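Local coordinates for putative uncharacterized protein (Leishmania major, PDB 3M3I) that is of unknown function but belongs to the cupin superfamily (DUF985) and pairs with a second copy of itself in the crystal, at the interface of chains A and B. Residues are numbered along the deposited sequence; one frame, centred on the assembly and turned at random. Chains: chain A/B, Putative uncharacterized protein.

The interface of chains A and B. Residues chain A 52, 81, 105-106, 179; chain B 44-47, 60.
The start of strand 81-87, the end of strand 172-179 and two loops, at A:Glu52 and A:Asp105-A:Arg106, form the chain A side. Chain B brings the end of strand 38-44, the turn B:Ser45-B:His47 that follows it, and B:Tyr60, just ahead of strand 61-67. The patch is part of a two-fold symmetric interface between cupin-family subunits, so its twin recurs with the chains exchanged. This dimer may or may not be the biological one.

B:Tyr60 makes a polar link to chain A. Its CG is wedged between the backbone N and C (chi1 68°), and the ring reaches across to chain A. The phenol OH donates a hydrogen bond of 2.8 Å to the carboxylate OD1 of A:Asp81. OD1 lies at the ring edge, in the ring plane. The carboxylate stands nearly perpendicular to the ring, 85° between planes. The hydroxyl meets OD1 from above the carboxylate plane. The bond would help stabilise the carboxylate if it is ionised. A:Ser179 CB and OG approach the CD2 edge of the ring from one side, CB 3.8 Å from CD2 of B:Tyr60.

The anti side chain of B:His47 extends its ring from the turn toward A:Glu52. The two side chains pass at a slant, carboxylate and imidazole planes 25° apart. The aliphatic CG of A:Glu52 lies 4.0 Å from ND1 of B:His47, and OE2 approaches CB of B:His47 at 3.8 Å. Backbone N of A:Glu52 sits over one ring face, off-centre. OE2 of A:Glu52 and ND1 of B:His47 are 4.8 Å apart, too far for a salt bridge; a protonated imidazole could still attract the acid. Within chain B, the B:Ser45 hydroxyl OG donates to a lone pair of B:His47 O at 3.2 Å, bracing the turn. At its strand end, the carbonyl O of B:Arg44 lies 3.3 Å from CA of A:Arg106.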
loop_
_atom_site.group_PDB
_atom_site.type_symbol
_atom_site.label_atom_id
_atom_site.label_comp_id
_atom_site.label_asym_id
_atom_site.label_seq_id
_atom_site.Cartn_x
_atom_site.Cartn_y
_atom_site.Cartn_z
ATOM N N GLU A 52 3.840 -15.096 11.992
ATOM C CA GLU A 52 4.256 -16.423 11.530
ATOM C C GLU A 52 5.035 -17.228 12.576
ATOM O O GLU A 52 5.122 -18.438 12.456
ATOM C CB GLU A 52 5.106 -16.315 10.252
ATOM C CG GLU A 52 4.343 -15.847 8.999
ATOM C CD GLU A 52 4.177 -14.332 8.890
ATOM O OE1 GLU A 52 4.404 -13.606 9.895
ATOM O OE2 GLU A 52 3.806 -13.872 7.789
ATOM N N ASP A 81 5.378 -10.712 5.264
ATOM C CA ASP A 81 5.357 -10.131 3.915
ATOM C C ASP A 81 5.431 -8.617 3.992
ATOM O O ASP A 81 4.889 -8.012 4.914
ATOM C CB ASP A 81 4.051 -10.449 3.173
ATOM C CG ASP A 81 3.837 -11.918 2.923
ATOM O OD1 ASP A 81 2.676 -12.282 2.655
ATOM O OD2 ASP A 81 4.797 -12.711 2.978
ATOM N N ASP A 105 2.512 -18.453 -3.643
ATOM C CA ASP A 105 1.660 -18.702 -2.479
ATOM C C ASP A 105 0.760 -17.515 -2.084
ATOM O O ASP A 105 -0.208 -17.700 -1.340
ATOM C CB ASP A 105 2.523 -19.118 -1.281
ATOM N N ARG A 106 1.069 -16.320 -2.592
ATOM C CA ARG A 106 0.367 -15.085 -2.208
ATOM C C ARG A 106 -0.373 -14.409 -3.374
ATOM O O ARG A 106 -0.405 -14.901 -4.506
ATOM C CB ARG A 106 1.323 -14.077 -1.537
ATOM C CG ARG A 106 2.720 -13.963 -2.147
ATOM C CD ARG A 106 3.053 -12.558 -2.651
ATOM N NE ARG A 106 4.353 -12.562 -3.338
ATOM C CZ ARG A 106 4.734 -11.748 -4.334
ATOM N NH1 ARG A 106 3.943 -10.797 -4.828
ATOM N NH2 ARG A 106 5.943 -11.895 -4.845
ATOM N N SER A 179 2.751 -6.832 7.031
ATOM C CA SER A 179 1.614 -7.492 7.697
ATOM C C SER A 179 1.749 -9.015 7.731
ATOM O O SER A 179 1.865 -9.653 6.674
ATOM C CB SER A 179 0.294 -7.147 7.021
ATOM O OG SER A 179 -0.762 -7.938 7.546
ATOM N N ARG B 44 -2.983 -12.172 -1.624
ATOM C CA ARG B 44 -3.620 -12.530 -0.362
ATOM C C ARG B 44 -2.596 -13.261 0.491
ATOM O O ARG B 44 -1.869 -14.109 -0.014
ATOM C CB ARG B 44 -4.838 -13.413 -0.615
ATOM C CG ARG B 44 -6.105 -12.615 -0.901
ATOM C CD ARG B 44 -7.020 -13.292 -1.903
ATOM N NE ARG B 44 -7.593 -14.534 -1.395
ATOM C CZ ARG B 44 -8.618 -14.617 -0.546
ATOM N NH1 ARG B 44 -9.200 -13.521 -0.064
ATOM N NH2 ARG B 44 -9.067 -15.820 -0.168
ATOM N N SER B 45 -2.537 -12.917 1.773
ATOM C CA SER B 45 -1.525 -13.435 2.675
ATOM C C SER B 45 -1.626 -14.933 2.862
ATOM O O SER B 45 -2.714 -15.463 3.060
ATOM C CB SER B 45 -1.659 -12.758 4.043
ATOM O OG SER B 45 -0.660 -13.194 4.952
ATOM N N ALA B 46 -0.489 -15.616 2.808
ATOM C CA ALA B 46 -0.422 -17.029 3.180
ATOM C C ALA B 46 -0.859 -17.231 4.633
ATOM O O ALA B 46 -1.640 -18.131 4.932
ATOM C CB ALA B 46 0.991 -17.568 2.982
ATOM N N HIS B 47 -0.359 -16.373 5.519
ATOM C CA HIS B 47 -0.601 -16.477 6.956
ATOM C C HIS B 47 -2.005 -16.003 7.312
ATOM O O HIS B 47 -2.514 -15.061 6.709
ATOM C CB HIS B 47 0.445 -15.644 7.703
ATOM C CG HIS B 47 0.292 -15.654 9.191
ATOM N ND1 HIS B 47 0.587 -16.755 9.963
ATOM C CD2 HIS B 47 -0.099 -14.686 10.051
ATOM C CE1 HIS B 47 0.369 -16.471 11.233
ATOM N NE2 HIS B 47 -0.049 -15.222 11.314
ATOM N N TYR B 60 -3.613 -9.983 5.350
ATOM C CA TYR B 60 -3.958 -8.819 4.535
ATOM C C TYR B 60 -4.448 -9.320 3.174
ATOM O O TYR B 60 -4.095 -10.411 2.771
ATOM C CB TYR B 60 -2.727 -7.866 4.359
ATOM C CG TYR B 60 -1.621 -8.478 3.524
ATOM C CD1 TYR B 60 -1.576 -8.287 2.158
ATOM C CD2 TYR B 60 -0.658 -9.300 4.095
ATOM C CE1 TYR B 60 -0.585 -8.874 1.381
ATOM C CE2 TYR B 60 0.331 -9.905 3.325
ATOM C CZ TYR B 60 0.355 -9.690 1.967
ATOM O OH TYR B 60 1.317 -10.275 1.185
#